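Local structure of cellulase (Xanthomonas axonopodis pv. citri, 4W7W) at residues 28-31 with 32-35; 226-229 with 230-234; 252-255 with 256-260. The protein probably hydrolyses beta-1,4-glucosidic bonds of cellulose and cello-oligosaccharides. All coordinates share one frame; numbering follows the deposited sequence. Where two conformers were deposited one is given.

Contact 1: 28-31 with 32-35; sequences NLSG and AEFN. With BGC (beta-D-glucopyranose), chain B; BGC (beta-D-glucopyranose), chain C.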
ATOM      1  N   ASN A  28      -2.361   6.665  -3.752  1.00  5.15           N
ATOM      2  CA  ASN A  28      -1.498   5.849  -4.600  1.00  5.11           C
ATOM      3  C   ASN A  28      -1.287   6.567  -5.928  1.00  5.29           C
ATOM      4  O   ASN A  28      -2.264   6.980  -6.571  1.00  6.27           O
ATOM      5  CB  ASN A  28      -2.149   4.497  -4.895  1.00  5.22           C
ATOM      6  CG  ASN A  28      -2.068   3.545  -3.741  1.00  5.13           C
ATOM      7  OD1 ASN A  28      -1.153   2.728  -3.690  1.00  5.63           O
ATOM      8  ND2 ASN A  28      -3.020   3.620  -2.800  1.00  5.27           N
ATOM      9  N   LEU A  29      -0.035   6.716  -6.362  1.00  5.02           N
ATOM     10  CA  LEU A  29       0.272   7.172  -7.715  1.00  5.39           C
ATOM     11  C   LEU A  29       0.648   5.934  -8.495  1.00  5.05           C
ATOM     12  O   LEU A  29       1.764   5.454  -8.422  1.00  5.80           O
ATOM     13  CB  LEU A  29       1.371   8.226  -7.753  1.00  5.74           C
ATOM     14  CG  LEU A  29       0.998   9.560  -7.110  1.00  6.51           C
ATOM     15  CD1 LEU A  29       2.140  10.571  -7.181  1.00  6.72           C
ATOM     16  CD2 LEU A  29      -0.246  10.166  -7.735  1.00  7.86           C
ATOM     17  N   SER A  30      -0.357   5.395  -9.179  1.00  5.76           N
ATOM     18  CA  SER A  30      -0.271   4.145  -9.931  0.60  5.91           C
ATOM     19  C   SER A  30       0.269   4.371 -11.338  1.00  5.78           C
ATOM     20  O   SER A  30      -0.027   5.396 -11.964  1.00  6.83           O
ATOM     21  CB  SER A  30      -1.670   3.511  -9.984  0.60  5.97           C
ATOM     22  OG  SER A  30      -1.746   2.409 -10.869  0.60  6.00           O
ATOM     23  N   GLY A  31       1.042   3.402 -11.824  1.00  6.10           N
ATOM     24  CA  GLY A  31       1.545   3.439 -13.184  1.00  6.80           C
ATOM     25  C   GLY A  31       2.811   2.656 -13.382  1.00  6.62           C
ATOM     26  O   GLY A  31       3.067   2.176 -14.472  1.00  7.01           O
ATOM     27  N   ALA A  32       3.650   2.561 -12.355  1.00  6.22           N
ATOM     28  CA  ALA A  32       4.942   1.900 -12.531  1.00  6.48           C
ATOM     29  C   ALA A  32       4.790   0.384 -12.487  1.00  6.58           C
ATOM     30  O   ALA A  32       5.705  -0.358 -12.894  1.00  7.32           O
ATOM     31  CB  ALA A  32       5.958   2.379 -11.511  1.00  6.34           C
ATOM     32  N   GLU A  33       3.647  -0.064 -11.971  1.00  6.68           N
ATOM     33  CA  GLU A  33       3.312  -1.471 -11.840  1.00  7.08           C
ATOM     34  C   GLU A  33       2.451  -1.979 -12.990  1.00  7.73           C
ATOM     35  O   GLU A  33       2.075  -3.157 -13.000  1.00  8.78           O
ATOM     36  CB  GLU A  33       2.626  -1.737 -10.496  1.00  6.74           C
ATOM     37  CG  GLU A  33       1.127  -1.478 -10.407  1.00  6.88           C
ATOM     38  CD  GLU A  33       0.662  -0.039 -10.456  1.00  6.54           C
ATOM     39  OE1 GLU A  33       1.458   0.894 -10.731  1.00  6.28           O
ATOM     40  OE2 GLU A  33      -0.547   0.154 -10.219  1.00  8.45           O
ATOM     41  N   PHE A  34       2.144  -1.110 -13.954  1.00  7.94           N
ATOM     42  CA  PHE A  34       1.278  -1.476 -15.065  1.00  9.59           C
ATOM     43  C   PHE A  34       1.922  -2.518 -15.976  1.00  9.75           C
ATOM     44  O   PHE A  34       3.143  -2.659 -16.045  1.00  9.61           O
ATOM     45  CB  PHE A  34       0.913  -0.236 -15.890  1.00 10.29           C
ATOM     46  CG  PHE A  34      -0.338   0.482 -15.444  1.00 11.11           C
ATOM     47  CD1 PHE A  34      -0.672   0.660 -14.113  1.00 12.64           C
ATOM     48  CD2 PHE A  34      -1.174   1.006 -16.397  1.00 14.72           C
ATOM     49  CE1 PHE A  34      -1.813   1.350 -13.758  1.00 14.64           C
ATOM     50  CE2 PHE A  34      -2.324   1.686 -16.051  1.00 17.42           C
ATOM     51  CZ  PHE A  34      -2.643   1.863 -14.726  1.00 17.57           C
ATOM     52  N   ASN A  35       1.064  -3.229 -16.699  1.00 11.99           N
ATOM     53  CA  ASN A  35       1.473  -4.207 -17.702  1.00 13.27           C
ATOM     54  C   ASN A  35       2.544  -5.114 -17.119  1.00 12.77           C
ATOM     55  O   ASN A  35       3.642  -5.279 -17.665  1.00 14.63           O
ATOM     56  CB  ASN A  35       1.917  -3.482 -18.971  1.00 15.11           C
ATOM     57  CG  ASN A  35       0.776  -2.700 -19.592  1.00 16.04           C
ATOM     58  OD1 ASN A  35      -0.217  -3.290 -20.016  1.00 21.38           O
ATOM     59  ND2 ASN A  35       0.885  -1.378 -19.610  1.00 16.89           N
TER
HETATM   60  C2  BGC B   2      -2.929  -2.926 -15.913  1.00 21.21           C
HETATM   61  C3  BGC B   2      -2.639  -2.421 -17.315  1.00 29.30           C
HETATM   62  C4  BGC B   2      -3.937  -2.048 -18.027  1.00 33.72           C
HETATM   63  C5  BGC B   2      -4.839  -1.174 -17.145  1.00 30.12           C
HETATM   64  C6  BGC B   2      -6.198  -0.897 -17.791  1.00 35.33           C
HETATM   65  C1  BGC B   2      -3.871  -2.019 -15.133  1.00 20.10           C
HETATM   66  O2  BGC B   2      -1.672  -3.051 -15.258  1.00 22.64           O
HETATM   67  O3  BGC B   2      -1.917  -3.467 -17.985  1.00 33.67           O
HETATM   68  O4  BGC B   2      -3.610  -1.336 -19.224  1.00 36.49           O
HETATM   69  O5  BGC B   2      -5.061  -1.795 -15.877  1.00 27.12           O
HETATM   70  O6  BGC B   2      -6.947  -2.114 -17.928  1.00 42.07           O
HETATM   71  C2  BGC C   1      -7.132  -1.976 -11.620  1.00 20.53           C
HETATM   72  C3  BGC C   1      -6.414  -2.466 -12.877  1.00 20.35           C
HETATM   73  C4  BGC C   1      -4.975  -1.959 -12.969  1.00 17.87           C
HETATM   74  C5  BGC C   1      -4.257  -2.158 -11.645  1.00 16.00           C
HETATM   75  C6  BGC C   1      -2.909  -1.456 -11.628  1.00 13.53           C
HETATM   76  C1  BGC C   1      -6.290  -2.252 -10.385  1.00 22.06           C
HETATM   77  O1  BGC C   1      -6.895  -1.702  -9.203  1.00 26.46           O
HETATM   78  O2  BGC C   1      -8.405  -2.627 -11.492  1.00 29.01           O
HETATM   79  O3  BGC C   1      -7.172  -2.066 -14.026  1.00 26.24           O
HETATM   80  O4  BGC C   1      -4.238  -2.701 -13.938  1.00 20.32           O
HETATM   81  O5  BGC C   1      -5.033  -1.624 -10.570  1.00 18.63           O
HETATM   82  O6  BGC C   1      -2.238  -1.854 -10.456  1.00 10.89           O
HETATM   83  O   HOH W   1       3.492   3.683  -9.682  1.00  6.62           O
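In one of its two conformers, Ser30 OG reaches forward to Glu33 OE2 at 2.6 Å and donates to its syn lone pair. There a chi1 of 170° swings OG away from the backbone N and toward Glu33, which also sets it at the edge of the Phe34 ring, near its plane, 3.1 Å from Phe34 CE1. Next along the chain, Gly31 N donates to Glu33 OE1 (2.8 Å), from the syn side and 18° out of the carboxylate plane. O6 of the chain C glucose donates to Glu33 OE2, also at 2.6 Å, so each carboxylate oxygen has a donor that does not depend on Ser30; Glu33 reaches back because its chain bends at chi2 (-70°). Gly31 O takes a weak bond from Phe34 N. The chain B glucose lies over one face of the Phe34 ring, C1 about 4.0 Å above its centre, while Asn35 OD1 accepts from O3 of that sugar at 2.7 Å. Glu33, Phe34 and Asn35 line a glycan pocket where the chain continues from barrel strand 24-29 toward helix 52-60, with Trp299 of strand 293-301 against Ser30 and Glu33, and Pro69 of strand 65-70 against Glu33.

Contact 2: 226-229 with 230-234; sequences YLDK and DYSGT. With BGC (beta-D-glucopyranose), chain D; BGC (beta-D-glucopyranose), chain E; GLC (alpha-D-glucopyranose), chain F.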
ATOM      1  N   TYR A 226     -12.122  -2.592   0.242  1.00  6.84           N
ATOM      2  CA  TYR A 226     -13.056  -2.172  -0.798  1.00  7.01           C
ATOM      3  C   TYR A 226     -14.470  -2.569  -0.387  1.00  7.36           C
ATOM      4  O   TYR A 226     -14.660  -3.398   0.507  1.00  8.95           O
ATOM      5  CB  TYR A 226     -12.639  -2.796  -2.136  1.00  7.89           C
ATOM      6  CG  TYR A 226     -11.329  -2.242  -2.656  1.00  7.49           C
ATOM      7  CD1 TYR A 226     -11.291  -1.067  -3.384  1.00  8.40           C
ATOM      8  CD2 TYR A 226     -10.118  -2.892  -2.416  1.00  7.69           C
ATOM      9  CE1 TYR A 226     -10.095  -0.552  -3.863  1.00  8.49           C
ATOM     10  CE2 TYR A 226      -8.913  -2.368  -2.895  1.00  7.93           C
ATOM     11  CZ  TYR A 226      -8.913  -1.194  -3.627  1.00  7.70           C
ATOM     12  OH  TYR A 226      -7.767  -0.633  -4.130  1.00  7.87           O
ATOM     13  N   LEU A 227     -15.464  -1.938  -1.007  1.00  7.91           N
ATOM     14  CA  LEU A 227     -16.820  -1.971  -0.470  1.00  8.96           C
ATOM     15  C   LEU A 227     -17.844  -2.644  -1.372  1.00  9.68           C
ATOM     16  O   LEU A 227     -19.035  -2.607  -1.076  1.00  9.86           O
ATOM     17  CB  LEU A 227     -17.290  -0.546  -0.146  1.00  9.96           C
ATOM     18  CG  LEU A 227     -16.499   0.272   0.879  1.00 11.24           C
ATOM     19  CD1 LEU A 227     -17.264   1.499   1.326  1.00 10.45           C
ATOM     20  CD2 LEU A 227     -16.002  -0.555   2.051  1.00 15.53           C
ATOM     21  N   ASP A 228     -17.399  -3.247  -2.463  1.00  9.83           N
ATOM     22  CA  ASP A 228     -18.273  -4.081  -3.278  1.00 11.01           C
ATOM     23  C   ASP A 228     -18.476  -5.474  -2.634  1.00 11.65           C
ATOM     24  O   ASP A 228     -17.920  -5.749  -1.571  1.00 11.63           O
ATOM     25  CB  ASP A 228     -17.816  -4.113  -4.756  1.00 12.17           C
ATOM     26  CG  ASP A 228     -16.410  -4.637  -4.963  1.00 13.70           C
ATOM     27  OD1 ASP A 228     -15.610  -4.690  -4.003  1.00 14.37           O
ATOM     28  OD2 ASP A 228     -16.101  -4.955  -6.137  1.00 15.87           O
ATOM     29  N   LYS A 229     -19.308  -6.327  -3.252  1.00 12.39           N
ATOM     30  CA  LYS A 229     -19.812  -7.538  -2.588  1.00 13.57           C
ATOM     31  C   LYS A 229     -18.721  -8.467  -2.095  1.00 12.82           C
ATOM     32  O   LYS A 229     -18.877  -9.074  -1.027  1.00 16.48           O
ATOM     33  CB  LYS A 229     -20.772  -8.319  -3.502  1.00 16.64           C
ATOM     34  CG  LYS A 229     -21.423  -9.555  -2.861  1.00 23.43           C
ATOM     35  CD  LYS A 229     -22.233 -10.376  -3.867  1.00 29.39           C
ATOM     36  CE  LYS A 229     -23.169 -11.378  -3.188  1.00 35.45           C
ATOM     37  NZ  LYS A 229     -22.452 -12.416  -2.390  1.00 36.99           N
ATOM     38  N   ASP A 230     -17.641  -8.582  -2.859  1.00 12.38           N
ATOM     39  CA  ASP A 230     -16.531  -9.442  -2.475  1.00 12.21           C
ATOM     40  C   ASP A 230     -15.269  -8.682  -2.082  1.00 10.91           C
ATOM     41  O   ASP A 230     -14.196  -9.273  -1.981  1.00 12.12           O
ATOM     42  CB  ASP A 230     -16.207 -10.454  -3.573  1.00 14.28           C
ATOM     43  CG  ASP A 230     -15.545  -9.838  -4.783  1.00 16.53           C
ATOM     44  OD1 ASP A 230     -15.660  -8.613  -4.976  1.00 16.41           O
ATOM     45  OD2 ASP A 230     -14.916 -10.610  -5.553  1.00 25.25           O
ATOM     46  N   TYR A 231     -15.405  -7.376  -1.866  1.00 10.15           N
ATOM     47  CA  TYR A 231     -14.309  -6.554  -1.335  1.00  9.43           C
ATOM     48  C   TYR A 231     -13.102  -6.548  -2.267  1.00  9.93           C
ATOM     49  O   TYR A 231     -11.967  -6.361  -1.827  1.00 10.03           O
ATOM     50  CB  TYR A 231     -13.908  -7.001   0.091  1.00  9.92           C
ATOM     51  CG  TYR A 231     -15.087  -7.397   0.946  1.00 10.92           C
ATOM     52  CD1 TYR A 231     -15.946  -6.444   1.445  1.00 11.15           C
ATOM     53  CD2 TYR A 231     -15.359  -8.728   1.216  1.00 11.28           C
ATOM     54  CE1 TYR A 231     -17.047  -6.811   2.200  1.00 11.88           C
ATOM     55  CE2 TYR A 231     -16.449  -9.106   1.976  1.00 13.02           C
ATOM     56  CZ  TYR A 231     -17.288  -8.145   2.477  1.00 13.59           C
ATOM     57  OH  TYR A 231     -18.398  -8.512   3.219  1.00 15.91           O
ATOM     58  N   SER A 232     -13.351  -6.710  -3.566  1.00 11.01           N
ATOM     59  CA  SER A 232     -12.286  -6.724  -4.570  1.00 12.07           C
ATOM     60  C   SER A 232     -12.062  -5.394  -5.257  1.00 10.93           C
ATOM     61  O   SER A 232     -11.043  -5.205  -5.923  1.00 13.11           O
ATOM     62  CB  SER A 232     -12.579  -7.768  -5.632  1.00 13.21           C
ATOM     63  OG  SER A 232     -13.752  -7.448  -6.345  1.00 14.13           O
ATOM     64  N   GLY A 233     -13.009  -4.474  -5.111  1.00 11.49           N
ATOM     65  CA  GLY A 233     -12.960  -3.225  -5.852  1.00 13.61           C
ATOM     66  C   GLY A 233     -13.106  -3.399  -7.357  1.00 13.88           C
ATOM     67  O   GLY A 233     -12.598  -2.589  -8.136  1.00 21.37           O
ATOM     68  N   THR A 234     -13.788  -4.462  -7.772  1.00 14.42           N
ATOM     69  CA  THR A 234     -13.978  -4.734  -9.186  1.00 17.57           C
ATOM     70  C   THR A 234     -15.247  -4.068  -9.736  1.00 16.10           C
ATOM     71  O   THR A 234     -15.339  -3.832 -10.946  1.00 18.13           O
ATOM     72  CB  THR A 234     -13.958  -6.241  -9.456  1.00 23.76           C
ATOM     73  OG1 THR A 234     -14.923  -6.892  -8.642  1.00 25.91           O
ATOM     74  CG2 THR A 234     -12.594  -6.803  -9.136  1.00 26.43           C
TER
HETATM   75  C2  BGC D   3      -8.620  -9.110  -6.413  1.00 17.18           C
HETATM   76  C3  BGC D   3      -7.396  -8.208  -6.478  1.00 16.18           C
HETATM   77  C4  BGC D   3      -7.622  -6.918  -5.695  1.00 15.52           C
HETATM   78  C5  BGC D   3      -8.113  -7.244  -4.289  1.00 14.71           C
HETATM   79  C6  BGC D   3      -8.526  -5.995  -3.533  1.00 14.46           C
HETATM   80  C1  BGC D   3      -9.000  -9.328  -4.961  1.00 15.43           C
HETATM   81  O2  BGC D   3      -8.362 -10.383  -7.016  1.00 20.51           O
HETATM   82  O3  BGC D   3      -7.114  -7.893  -7.841  1.00 20.20           O
HETATM   83  O4  BGC D   3      -6.435  -6.124  -5.675  1.00 14.46           O
HETATM   84  O5  BGC D   3      -9.273  -8.073  -4.345  1.00 14.11           O
HETATM   85  O6  BGC D   3      -9.043  -6.330  -2.241  1.00 14.89           O
HETATM   86  C2  BGC E   2     -11.370 -11.157  -1.478  1.00 16.57           C
HETATM   87  C3  BGC E   2     -10.966 -10.191  -2.576  1.00 15.26           C
HETATM   88  C4  BGC E   2     -10.333 -10.936  -3.760  1.00 15.95           C
HETATM   89  C5  BGC E   2     -11.163 -12.125  -4.218  1.00 18.52           C
HETATM   90  C6  BGC E   2     -10.423 -12.953  -5.272  1.00 22.53           C
HETATM   91  C1  BGC E   2     -12.159 -12.327  -2.037  1.00 18.66           C
HETATM   92  O2  BGC E   2     -12.123 -10.472  -0.465  1.00 16.32           O
HETATM   93  O3  BGC E   2     -10.026  -9.296  -1.994  1.00 14.45           O
HETATM   94  O4  BGC E   2     -10.182 -10.095  -4.907  1.00 16.14           O
HETATM   95  O5  BGC E   2     -11.457 -12.974  -3.106  1.00 18.39           O
HETATM   96  O6  BGC E   2     -11.321 -13.939  -5.797  1.00 28.26           O
HETATM   97  C1  GLC F   1     -15.095 -16.219   0.067  1.00 31.62           C
HETATM   98  C2  GLC F   1     -13.987 -16.556  -0.915  1.00 25.39           C
HETATM   99  C3  GLC F   1     -12.840 -15.570  -0.740  1.00 21.80           C
HETATM  100  C4  GLC F   1     -13.353 -14.173  -1.072  1.00 20.75           C
HETATM  101  C5  GLC F   1     -14.474 -13.851  -0.087  1.00 26.22           C
HETATM  102  C6  GLC F   1     -15.119 -12.488  -0.328  1.00 29.85           C
HETATM  103  O1  GLC F   1     -14.587 -16.438   1.384  1.00 42.94           O
HETATM  104  O2  GLC F   1     -13.560 -17.909  -0.736  1.00 31.38           O
HETATM  105  O3  GLC F   1     -11.778 -15.954  -1.600  1.00 24.21           O
HETATM  106  O4  GLC F   1     -12.286 -13.238  -0.954  1.00 18.84           O
HETATM  107  O5  GLC F   1     -15.505 -14.861  -0.134  1.00 31.80           O
HETATM  108  O6  GLC F   1     -15.977 -12.169   0.773  1.00 30.19           O
HETATM  109  O   HOH W   2     -10.979  -5.414   0.667  1.00  8.52           O
HETATM  110  O   HOH W   3     -17.411  -7.157  -6.767  1.00 25.28           O
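The backbone makes a type I beta turn from Asp228 to Tyr231, closed by Tyr231 N donating to Asp228 O (3.0 Å), which brings the CA of Tyr231 back to within 4.6 Å of the CA of Tyr226. Inside the bend, the Asp228 carboxylate receives the returning backbone. Its CG sits between the backbone N and the carbonyl carbon (chi1 59°), a placement that turns OD1 to Gly233 N at 2.8 Å, met on the syn side, 24° out of the carboxylate plane. OD2 takes a weak bond from Thr234 N and a further hydrogen bond from Lys235 N, just beyond the segment. The Asp230 carboxylate comes close to this one, with Asp228 OD2 and Asp230 OD1 3.9 Å apart; water 3 donates to both oxygens and probably eases their repulsion. Ser232 OG also donates to Asp230 OD1, at 2.6 Å. Gly233, at positive phi, lets its CA lie 3.7 Å from Tyr226 CD1.

Tyr231 turns its ring edge to Tyr226 O, which lies near the ring plane 3.4 Å from CD1, while Lys229 O sits over one face, offset toward the rim. Backbone carbonyls of the bend also receive the oligosaccharide: Tyr231 O accepts from O6 of the chain D glucose, and Asp230 O from O2 of the chain E glucose at 2.8 Å. The hydroxyl of Tyr226 is hydrogen-bonded to Glu266 of strand 262-268, and His194 stacks on the Tyr231 ring. The bend lies in the loop between strand 219-226 and helix 243-258, while Leu227 packs against Ala278 and Met282 of helix 273-288.

Contact 3: 252-255 with 256-260; sequences TSWL and RENKQ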
ATOM      1  N   THR A 252      -9.502  -2.903  13.537  1.00  6.30           N
ATOM      2  CA  THR A 252      -9.208  -1.819  14.467  1.00  6.40           C
ATOM      3  C   THR A 252      -9.091  -2.352  15.893  1.00  6.55           C
ATOM      4  O   THR A 252      -8.169  -2.001  16.637  1.00  6.72           O
ATOM      5  CB  THR A 252     -10.301  -0.743  14.365  1.00  6.89           C
ATOM      6  OG1 THR A 252     -10.308  -0.210  13.038  1.00  7.34           O
ATOM      7  CG2 THR A 252     -10.100   0.384  15.345  1.00  8.08           C
ATOM      8  N   SER A 253     -10.014  -3.237  16.274  1.00  6.55           N
ATOM      9  CA  SER A 253      -9.952  -3.808  17.611  1.00  7.04           C
ATOM     10  C   SER A 253      -8.676  -4.635  17.800  1.00  6.76           C
ATOM     11  O   SER A 253      -8.043  -4.576  18.844  1.00  7.30           O
ATOM     12  CB  SER A 253     -11.176  -4.673  17.909  1.00  8.41           C
ATOM     13  OG  SER A 253     -11.251  -4.984  19.287  1.00 10.80           O
ATOM     14  N   TRP A 254      -8.319  -5.423  16.785  1.00  6.28           N
ATOM     15  CA  TRP A 254      -7.102  -6.232  16.851  1.00  6.36           C
ATOM     16  C   TRP A 254      -5.875  -5.349  17.073  1.00  5.98           C
ATOM     17  O   TRP A 254      -5.002  -5.677  17.874  1.00  6.42           O
ATOM     18  CB  TRP A 254      -6.968  -7.058  15.584  1.00  6.38           C
ATOM     19  CG  TRP A 254      -5.759  -7.920  15.570  1.00  6.86           C
ATOM     20  CD1 TRP A 254      -5.636  -9.158  16.131  1.00  7.11           C
ATOM     21  CD2 TRP A 254      -4.485  -7.616  14.985  1.00  7.19           C
ATOM     22  NE1 TRP A 254      -4.368  -9.641  15.926  1.00  7.94           N
ATOM     23  CE2 TRP A 254      -3.648  -8.720  15.214  1.00  8.34           C
ATOM     24  CE3 TRP A 254      -3.969  -6.523  14.284  1.00  8.81           C
ATOM     25  CZ2 TRP A 254      -2.326  -8.760  14.770  1.00  9.67           C
ATOM     26  CZ3 TRP A 254      -2.660  -6.577  13.840  1.00 10.22           C
ATOM     27  CH2 TRP A 254      -1.861  -7.685  14.079  1.00 10.49           C
ATOM     28  N   LEU A 255      -5.804  -4.225  16.361  1.00  6.19           N
ATOM     29  CA  LEU A 255      -4.700  -3.300  16.577  1.00  6.27           C
ATOM     30  C   LEU A 255      -4.657  -2.853  18.034  1.00  6.75           C
ATOM     31  O   LEU A 255      -3.604  -2.877  18.678  1.00  7.38           O
ATOM     32  CB  LEU A 255      -4.847  -2.061  15.689  1.00  6.35           C
ATOM     33  CG  LEU A 255      -4.778  -2.281  14.186  1.00  6.61           C
ATOM     34  CD1 LEU A 255      -5.193  -0.989  13.482  1.00  7.10           C
ATOM     35  CD2 LEU A 255      -3.394  -2.728  13.760  1.00  6.48           C
ATOM     36  N   ARG A 256      -5.810  -2.449  18.554  1.00  6.79           N
ATOM     37  CA  ARG A 256      -5.873  -1.945  19.909  1.00  8.30           C
ATOM     38  C   ARG A 256      -5.499  -3.031  20.929  1.00  8.15           C
ATOM     39  O   ARG A 256      -4.743  -2.765  21.870  1.00  9.49           O
ATOM     40  CB  ARG A 256      -7.251  -1.358  20.170  1.00  9.61           C
ATOM     41  CG  ARG A 256      -7.290  -0.359  21.297  1.00 11.06           C
ATOM     42  CD  ARG A 256      -8.639   0.332  21.337  1.00 11.29           C
ATOM     43  NE  ARG A 256      -8.729   1.414  20.361  1.00 11.59           N
ATOM     44  CZ  ARG A 256      -9.754   1.649  19.564  1.00 11.68           C
ATOM     45  NH1 ARG A 256     -10.854   0.905  19.602  1.00 15.54           N
ATOM     46  NH2 ARG A 256      -9.686   2.678  18.739  1.00 12.85           N
ATOM     47  N   GLU A 257      -6.013  -4.244  20.716  1.00  7.73           N
ATOM     48  CA  GLU A 257      -5.737  -5.388  21.599  1.00  8.62           C
ATOM     49  C   GLU A 257      -4.253  -5.693  21.694  1.00  9.15           C
ATOM     50  O   GLU A 257      -3.761  -6.085  22.742  1.00 11.00           O
ATOM     51  CB  GLU A 257      -6.448  -6.645  21.084  1.00  8.68           C
ATOM     52  CG  GLU A 257      -7.958  -6.577  21.147  1.00  9.10           C
ATOM     53  CD  GLU A 257      -8.636  -7.491  20.142  1.00  9.12           C
ATOM     54  OE1 GLU A 257      -8.009  -8.494  19.731  1.00 10.08           O
ATOM     55  OE2 GLU A 257      -9.797  -7.180  19.734  1.00 10.81           O
ATOM     56  N   ASN A 258      -3.552  -5.518  20.581  1.00  8.45           N
ATOM     57  CA  ASN A 258      -2.156  -5.890  20.460  1.00  8.97           C
ATOM     58  C   ASN A 258      -1.204  -4.721  20.548  1.00  9.46           C
ATOM     59  O   ASN A 258       0.008  -4.907  20.393  1.00 10.99           O
ATOM     60  CB  ASN A 258      -1.946  -6.706  19.185  1.00 10.02           C
ATOM     61  CG  ASN A 258      -2.579  -8.068  19.293  1.00 10.70           C
ATOM     62  OD1 ASN A 258      -2.038  -8.949  19.947  1.00 15.26           O
ATOM     63  ND2 ASN A 258      -3.763  -8.230  18.725  1.00 10.03           N
ATOM     64  N   LYS A 259      -1.743  -3.532  20.842  1.00  9.51           N
ATOM     65  CA  LYS A 259      -0.942  -2.321  20.993  1.00 11.27           C
ATOM     66  C   LYS A 259      -0.146  -2.040  19.707  1.00  9.96           C
ATOM     67  O   LYS A 259       1.012  -1.643  19.755  1.00 12.55           O
ATOM     68  CB  LYS A 259       0.005  -2.415  22.215  1.00 13.76           C
ATOM     69  CG  LYS A 259      -0.541  -3.070  23.481  1.00 18.96           C
ATOM     70  CD  LYS A 259      -1.808  -2.397  23.993  1.00 21.33           C
ATOM     71  CE  LYS A 259      -1.959  -2.394  25.522  1.00 21.71           C
ATOM     72  NZ  LYS A 259      -2.993  -3.341  26.044  1.00 17.80           N
ATOM     73  N   GLN A 260      -0.809  -2.239  18.563  1.00  7.79           N
ATOM     74  CA  GLN A 260      -0.219  -2.012  17.243  1.00  7.46           C
ATOM     75  C   GLN A 260      -0.916  -0.851  16.541  1.00  7.00           C
ATOM     76  O   GLN A 260      -1.960  -0.349  16.985  1.00  8.05           O
ATOM     77  CB  GLN A 260      -0.312  -3.285  16.385  1.00  7.75           C
ATOM     78  CG  GLN A 260       0.320  -4.535  16.995  1.00  8.62           C
ATOM     79  CD  GLN A 260       1.801  -4.362  17.263  1.00 10.06           C
ATOM     80  OE1 GLN A 260       2.553  -3.924  16.412  1.00 10.64           O
ATOM     81  NE2 GLN A 260       2.225  -4.694  18.471  1.00 15.21           N
TER
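Ser253 OG donates to Glu257 OE2 at 2.7 Å, one helical turn on, meeting the anti side of that oxygen 21° out of the carboxylate plane. The same atom forms a salt bridge with Arg197, so OE2 has two partners. Trp254 O likewise has two donors, Asn258 N at 3.1 Å and Asn258 ND2 at 3.0 Å, arriving from opposite faces of the carbonyl plane. With CG of Asn258 beside its own backbone N (chi1 -70°), the amide folds back along the helix and lays ND2 over one face of the Trp254 indole, 3.2 Å above the plane and offset toward the rim; amide and ring planes are 46° apart. The indole NE1 bonds to Glu210, and Trp196 and Phe221 meet Trp254 edge-to-face. Farther out, Leu255 CD2 touches Gln260 CB at 4.1 Å, the two side chains crossing at about a right angle. Arg256 runs alongside Thr252, and its NH2 is hydrogen-bonded to Asn289 and salt-bridged to Asp291. Lys259 leaves helical geometry with positive phi, Gln260 N bonds back to Leu255 O at 2.9 Å, and Lys259 N to Arg256 O: a Schellman motif ending helix 243-258 in the beta-alpha-beta unit that leads into strand 262-268.

Overall arrangement
All three contacts belong to one eight-stranded parallel barrel. Contact 1 runs off the end of strand 24-29, contact 2 lies in the loop after strand 219-226, and they hold residues of the two glycan pockets; their centres lie 20 Å apart, with nearest atoms about 7 Å apart. Contact 1 meets a disaccharide (chains B and C) and contact 2 a separate trisaccharide (chains D, E and F), with no bond between the C and D sugars, consistent with sites on either side of the cleavage point. Contact 3 ends the helix that follows the loop of contact 2; its centre is 24 Å from that of contact 2 and 31 Å from that of contact 1.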